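Local coordinates for imine reductase (Bacillus cereus, PDB 4D3D), which probably catalyses the NADPH-dependent reduction of cyclic imines such as 2-methylpyrroline to amines with S selectivity, at residues S69-A77 with I94-K105. Numbering follows the deposited sequence. Where two conformers were deposited one is given.
Sequences STVNEALAA and ILEPVSENLFGK
Leu75 is the main knob on helix 71-77: its CD1 enters a hollow walled by Leu95, Val98 and Leu102, lying 3.8 Å from Leu102 CD2 and 4.0 Å from Val98 CG2. The branch CD2 also rests on Leu102 CD2, so that both methyls of Leu75 lie against one methyl of Leu102 from the same side. One turn earlier, Val71 fills a second dip. With CG1 anti to the backbone N (chi1 169°), this methyl reaches between Val98 CG2, 4.0 Å away, and the carbonyl oxygen of Ile94, while CG2 leans on Ile94 CB. Val98 is the answering bump, its CG2 wedged between Val71 and Leu75. Both segments belong to the Rossmann-type NADP-binding domain, where helix 71-77 leads into strand 80-83 and the turns after helix 88-95 lead into the neighbouring parallel strand 106-109. Trp50 of strand 46-50 touches both Val71 and Ile94, and Trp124 of helix 115-127 backs Leu95 and Leu102. At the end of the type II turn from Leu102 to Lys105, Lys105 bends at chi2 (-53°) and then extends; its NZ donates a hydrogen bond to Leu75 O (2.8 Å), tilted 28° from the carbonyl plane, and a second to Asn78 O.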
ATOM      1  N   SER B  69      31.567 -24.566  25.368  1.00 19.58           N
ATOM      2  CA  SER B  69      31.354 -23.695  26.516  1.00 19.66           C
ATOM      3  C   SER B  69      31.525 -22.190  26.229  1.00 18.14           C
ATOM      4  O   SER B  69      30.795 -21.317  26.790  1.00 15.84           O
ATOM      5  CB  SER B  69      32.307 -24.129  27.655  1.00 19.36           C
ATOM      6  OG  SER B  69      32.133 -23.260  28.822  1.00 18.93           O
ATOM      7  N   THR B  70      32.478 -21.874  25.352  1.00 16.90           N
ATOM      8  CA  THR B  70      32.887 -20.460  25.162  1.00 16.74           C
ATOM      9  C   THR B  70      32.791 -20.009  23.703  1.00 17.32           C
ATOM     10  O   THR B  70      32.857 -20.825  22.754  1.00 18.59           O
ATOM     11  CB  THR B  70      34.348 -20.230  25.620  1.00 19.10           C
ATOM     12  OG1 THR B  70      35.307 -20.840  24.745  1.00 19.50           O
ATOM     13  CG2 THR B  70      34.602 -20.785  27.018  1.00 19.15           C
ATOM     14  N   VAL B  71      32.722 -18.703  23.536  1.00 18.47           N
ATOM     15  CA  VAL B  71      32.683 -18.044  22.173  1.00 19.17           C
ATOM     16  C   VAL B  71      33.980 -18.416  21.426  1.00 19.10           C
ATOM     17  O   VAL B  71      33.945 -18.695  20.239  1.00 19.46           O
ATOM     18  CB  VAL B  71      32.547 -16.526  22.357  1.00 22.20           C
ATOM     19  CG1 VAL B  71      32.768 -15.726  21.063  1.00 23.04           C
ATOM     20  CG2 VAL B  71      31.158 -16.221  22.909  1.00 24.15           C
ATOM     21  N   ASN B  72      35.104 -18.468  22.157  1.00 18.23           N
ATOM     22  CA  ASN B  72      36.444 -18.800  21.563  0.50 17.28           C
ATOM     23  C   ASN B  72      36.382 -20.136  20.906  1.00 18.06           C
ATOM     24  O   ASN B  72      36.855 -20.332  19.775  1.00 19.01           O
ATOM     25  CB  ASN B  72      37.572 -18.732  22.627  0.50 16.21           C
ATOM     26  CG  ASN B  72      38.233 -17.400  22.642  0.50 15.58           C
ATOM     27  OD1 ASN B  72      39.063 -17.073  23.493  0.50 14.64           O
ATOM     28  ND2 ASN B  72      37.875 -16.619  21.664  0.50 14.55           N
ATOM     29  N   GLU B  73      35.803 -21.123  21.594  1.00 19.54           N
ATOM     30  CA  GLU B  73      35.723 -22.454  21.041  1.00 18.86           C
ATOM     31  C   GLU B  73      34.803 -22.506  19.825  1.00 17.76           C
ATOM     32  O   GLU B  73      35.064 -23.238  18.821  1.00 18.37           O
ATOM     33  CB  GLU B  73      35.250 -23.447  22.148  1.00 20.51           C
ATOM     34  CG  GLU B  73      36.295 -23.648  23.256  1.00 21.03           C
ATOM     35  CD  GLU B  73      35.640 -24.356  24.421  1.00 27.69           C
ATOM     36  OE1 GLU B  73      34.837 -23.725  25.078  1.00 26.34           O
ATOM     37  OE2 GLU B  73      35.829 -25.537  24.596  1.00 32.48           O
ATOM     38  N   ALA B  74      33.709 -21.741  19.891  1.00 15.58           N
ATOM     39  CA  ALA B  74      32.762 -21.735  18.797  1.00 17.21           C
ATOM     40  C   ALA B  74      33.441 -21.134  17.522  1.00 15.67           C
ATOM     41  O   ALA B  74      33.256 -21.632  16.437  1.00 18.43           O
ATOM     42  CB  ALA B  74      31.481 -20.946  19.162  1.00 16.82           C
ATOM     43  N   LEU B  75      34.155 -20.032  17.682  1.00 17.66           N
ATOM     44  CA  LEU B  75      34.859 -19.384  16.526  1.00 16.41           C
ATOM     45  C   LEU B  75      35.909 -20.349  15.963  1.00 19.49           C
ATOM     46  O   LEU B  75      36.101 -20.417  14.773  1.00 17.51           O
ATOM     47  CB  LEU B  75      35.518 -18.090  17.005  1.00 17.53           C
ATOM     48  CG  LEU B  75      34.620 -16.893  17.363  1.00 16.94           C
ATOM     49  CD1 LEU B  75      35.440 -15.755  17.918  1.00 19.26           C
ATOM     50  CD2 LEU B  75      33.897 -16.442  16.093  1.00 22.85           C
ATOM     51  N   ALA B  76      36.641 -21.043  16.825  1.00 19.42           N
ATOM     52  CA  ALA B  76      37.727 -21.940  16.385  1.00 19.35           C
ATOM     53  C   ALA B  76      37.257 -23.129  15.573  1.00 19.80           C
ATOM     54  O   ALA B  76      38.039 -23.684  14.757  1.00 20.06           O
ATOM     55  CB  ALA B  76      38.566 -22.405  17.591  1.00 21.09           C
ATOM     56  N   ALA B  77      36.015 -23.546  15.817  1.00 17.26           N
ATOM     57  CA  ALA B  77      35.476 -24.771  15.220  1.00 20.57           C
ATOM     58  C   ALA B  77      35.392 -24.774  13.696  1.00 21.15           C
ATOM     59  O   ALA B  77      35.474 -25.855  13.034  1.00 21.77           O
ATOM     60  CB  ALA B  77      34.126 -25.112  15.808  1.00 21.60           C
ATOM     61  N   ILE B  94      29.733  -9.882  22.387  1.00 14.89           N
ATOM     62  CA  ILE B  94      30.401 -11.185  22.497  1.00 16.41           C
ATOM     63  C   ILE B  94      31.739 -11.265  21.725  1.00 16.68           C
ATOM     64  O   ILE B  94      32.638 -12.019  22.120  1.00 17.77           O
ATOM     65  CB  ILE B  94      29.478 -12.371  22.120  1.00 20.48           C
ATOM     66  CG1 ILE B  94      29.110 -12.351  20.667  1.00 20.02           C
ATOM     67  CG2 ILE B  94      28.178 -12.451  22.975  1.00 22.33           C
ATOM     68  CD1 ILE B  94      28.411 -13.539  20.173  1.00 19.99           C
ATOM     69  N   LEU B  95      31.871 -10.522  20.618  1.00 16.39           N
ATOM     70  CA  LEU B  95      33.114 -10.611  19.816  1.00 14.09           C
ATOM     71  C   LEU B  95      34.198  -9.606  20.142  1.00 13.96           C
ATOM     72  O   LEU B  95      35.394  -9.937  19.993  1.00 17.21           O
ATOM     73  CB  LEU B  95      32.773 -10.513  18.309  1.00 14.50           C
ATOM     74  CG  LEU B  95      31.867 -11.536  17.690  1.00 15.06           C
ATOM     75  CD1 LEU B  95      31.778 -11.365  16.183  1.00 17.86           C
ATOM     76  CD2 LEU B  95      32.287 -12.929  18.056  1.00 17.75           C
ATOM     77  N   GLU B  96      33.865  -8.416  20.632  1.00 14.57           N
ATOM     78  CA  GLU B  96      34.882  -7.367  20.935  1.00 18.66           C
ATOM     79  C   GLU B  96      35.946  -7.921  21.876  1.00 19.56           C
ATOM     80  O   GLU B  96      37.165  -7.697  21.636  1.00 16.98           O
ATOM     81  CB  GLU B  96      34.281  -6.047  21.475  1.00 20.72           C
ATOM     82  CG  GLU B  96      35.307  -4.869  21.607  1.00 24.98           C
ATOM     83  CD  GLU B  96      36.190  -4.969  22.847  1.00 29.64           C
ATOM     84  OE1 GLU B  96      35.725  -5.579  23.845  1.00 33.41           O
ATOM     85  OE2 GLU B  96      37.395  -4.543  22.785  1.00 31.55           O
ATOM     86  N   PRO B  97      35.524  -8.687  22.922  1.00 17.74           N
ATOM     87  CA  PRO B  97      36.556  -9.147  23.875  1.00 18.79           C
ATOM     88  C   PRO B  97      37.465 -10.182  23.308  1.00 18.19           C
ATOM     89  O   PRO B  97      38.498 -10.460  23.966  1.00 19.16           O
ATOM     90  CB  PRO B  97      35.721  -9.749  25.024  1.00 18.02           C
ATOM     91  CG  PRO B  97      34.408  -8.949  24.965  1.00 20.01           C
ATOM     92  CD  PRO B  97      34.163  -8.849  23.454  1.00 18.30           C
ATOM     93  N   VAL B  98      37.096 -10.786  22.183  1.00 16.32           N
ATOM     94  CA  VAL B  98      37.906 -11.792  21.517  1.00 16.93           C
ATOM     95  C   VAL B  98      38.321 -11.367  20.094  1.00 17.72           C
ATOM     96  O   VAL B  98      38.506 -12.178  19.238  1.00 16.75           O
ATOM     97  CB  VAL B  98      37.226 -13.169  21.541  1.00 17.57           C
ATOM     98  CG1 VAL B  98      37.160 -13.684  22.983  1.00 18.90           C
ATOM     99  CG2 VAL B  98      35.854 -13.142  20.927  1.00 17.91           C
ATOM    100  N   SER B  99      38.527 -10.073  19.936  1.00 17.42           N
ATOM    101  CA  SER B  99      38.735  -9.464  18.584  1.00 16.56           C
ATOM    102  C   SER B  99      39.976 -10.040  17.896  1.00 19.69           C
ATOM    103  O   SER B  99      40.036 -10.079  16.642  1.00 19.62           O
ATOM    104  CB  SER B  99      39.089  -7.997  18.820  1.00 18.23           C
ATOM    105  OG  SER B  99      37.971  -7.191  18.999  1.00 25.27           O
ATOM    106  N   GLU B 100      40.964 -10.480  18.681  1.00 18.26           N
ATOM    107  CA  GLU B 100      42.180 -11.116  18.124  1.00 18.52           C
ATOM    108  C   GLU B 100      42.006 -12.517  17.516  1.00 18.93           C
ATOM    109  O   GLU B 100      42.963 -13.102  16.945  1.00 21.39           O
ATOM    110  CB  GLU B 100      43.260 -11.117  19.233  1.00 22.40           C
ATOM    111  CG  GLU B 100      43.117 -12.219  20.331  1.00 27.13           C
ATOM    112  CD  GLU B 100      42.190 -11.929  21.563  1.00 31.06           C
ATOM    113  OE1 GLU B 100      41.355 -10.985  21.478  1.00 28.89           O
ATOM    114  OE2 GLU B 100      42.286 -12.690  22.602  1.00 25.45           O
ATOM    115  N   ASN B 101      40.816 -13.112  17.624  1.00 17.68           N
ATOM    116  CA  ASN B 101      40.550 -14.432  17.151  1.00 16.75           C
ATOM    117  C   ASN B 101      39.680 -14.527  15.924  1.00 18.19           C
ATOM    118  O   ASN B 101      39.179 -15.625  15.565  1.00 20.30           O
ATOM    119  CB  ASN B 101      39.938 -15.257  18.287  1.00 19.37           C
ATOM    120  CG  ASN B 101      40.924 -15.487  19.444  1.00 24.09           C
ATOM    121  OD1 ASN B 101      42.136 -15.640  19.233  1.00 27.50           O
ATOM    122  ND2 ASN B 101      40.426 -15.487  20.653  1.00 23.06           N
ATOM    123  N   LEU B 102      39.550 -13.400  15.219  1.00 16.91           N
ATOM    124  CA  LEU B 102      38.573 -13.362  14.090  1.00 17.18           C
ATOM    125  C   LEU B 102      39.176 -13.485  12.686  1.00 16.89           C
ATOM    126  O   LEU B 102      38.462 -13.641  11.715  1.00 16.78           O
ATOM    127  CB  LEU B 102      37.827 -12.057  14.211  1.00 17.05           C
ATOM    128  CG  LEU B 102      36.953 -11.810  15.476  1.00 18.78           C
ATOM    129  CD1 LEU B 102      36.374 -10.425  15.522  1.00 17.82           C
ATOM    130  CD2 LEU B 102      35.797 -12.811  15.474  1.00 23.73           C
ATOM    131  N   PHE B 103      40.513 -13.578  12.567  1.00 16.72           N
ATOM    132  CA  PHE B 103      41.071 -13.690  11.229  1.00 15.98           C
ATOM    133  C   PHE B 103      40.639 -14.898  10.524  1.00 17.88           C
ATOM    134  O   PHE B 103      40.647 -16.009  11.086  1.00 18.38           O
ATOM    135  CB  PHE B 103      42.636 -13.689  11.224  1.00 18.42           C
ATOM    136  CG  PHE B 103      43.216 -13.910   9.843  1.00 17.88           C
ATOM    137  CD1 PHE B 103      43.053 -12.961   8.842  1.00 19.31           C
ATOM    138  CD2 PHE B 103      43.948 -15.097   9.540  1.00 20.38           C
ATOM    139  CE1 PHE B 103      43.627 -13.152   7.569  1.00 18.01           C
ATOM    140  CE2 PHE B 103      44.472 -15.277   8.293  1.00 20.95           C
ATOM    141  CZ  PHE B 103      44.322 -14.283   7.301  1.00 18.57           C
ATOM    142  N   GLY B 104      40.220 -14.725   9.286  1.00 18.60           N
ATOM    143  CA  GLY B 104      39.809 -15.826   8.481  1.00 20.51           C
ATOM    144  C   GLY B 104      38.376 -16.351   8.673  1.00 19.70           C
ATOM    145  O   GLY B 104      37.988 -17.310   8.075  1.00 24.01           O
ATOM    146  N   LYS B 105      37.639 -15.754   9.581  1.00 19.67           N
ATOM    147  CA  LYS B 105      36.268 -16.197   9.836  1.00 18.72           C
ATOM    148  C   LYS B 105      35.340 -15.445   8.879  1.00 19.73           C
ATOM    149  O   LYS B 105      35.637 -14.306   8.511  1.00 17.72           O
ATOM    150  CB  LYS B 105      35.905 -15.884  11.269  1.00 18.32           C
ATOM    151  CG  LYS B 105      36.796 -16.561  12.314  1.00 18.34           C
ATOM    152  CD  LYS B 105      36.862 -18.066  12.081  1.00 19.87           C
ATOM    153  CE  LYS B 105      37.995 -18.751  12.907  1.00 18.29           C
ATOM    154  NZ  LYS B 105      38.009 -20.208  12.676  1.00 19.46           N
TER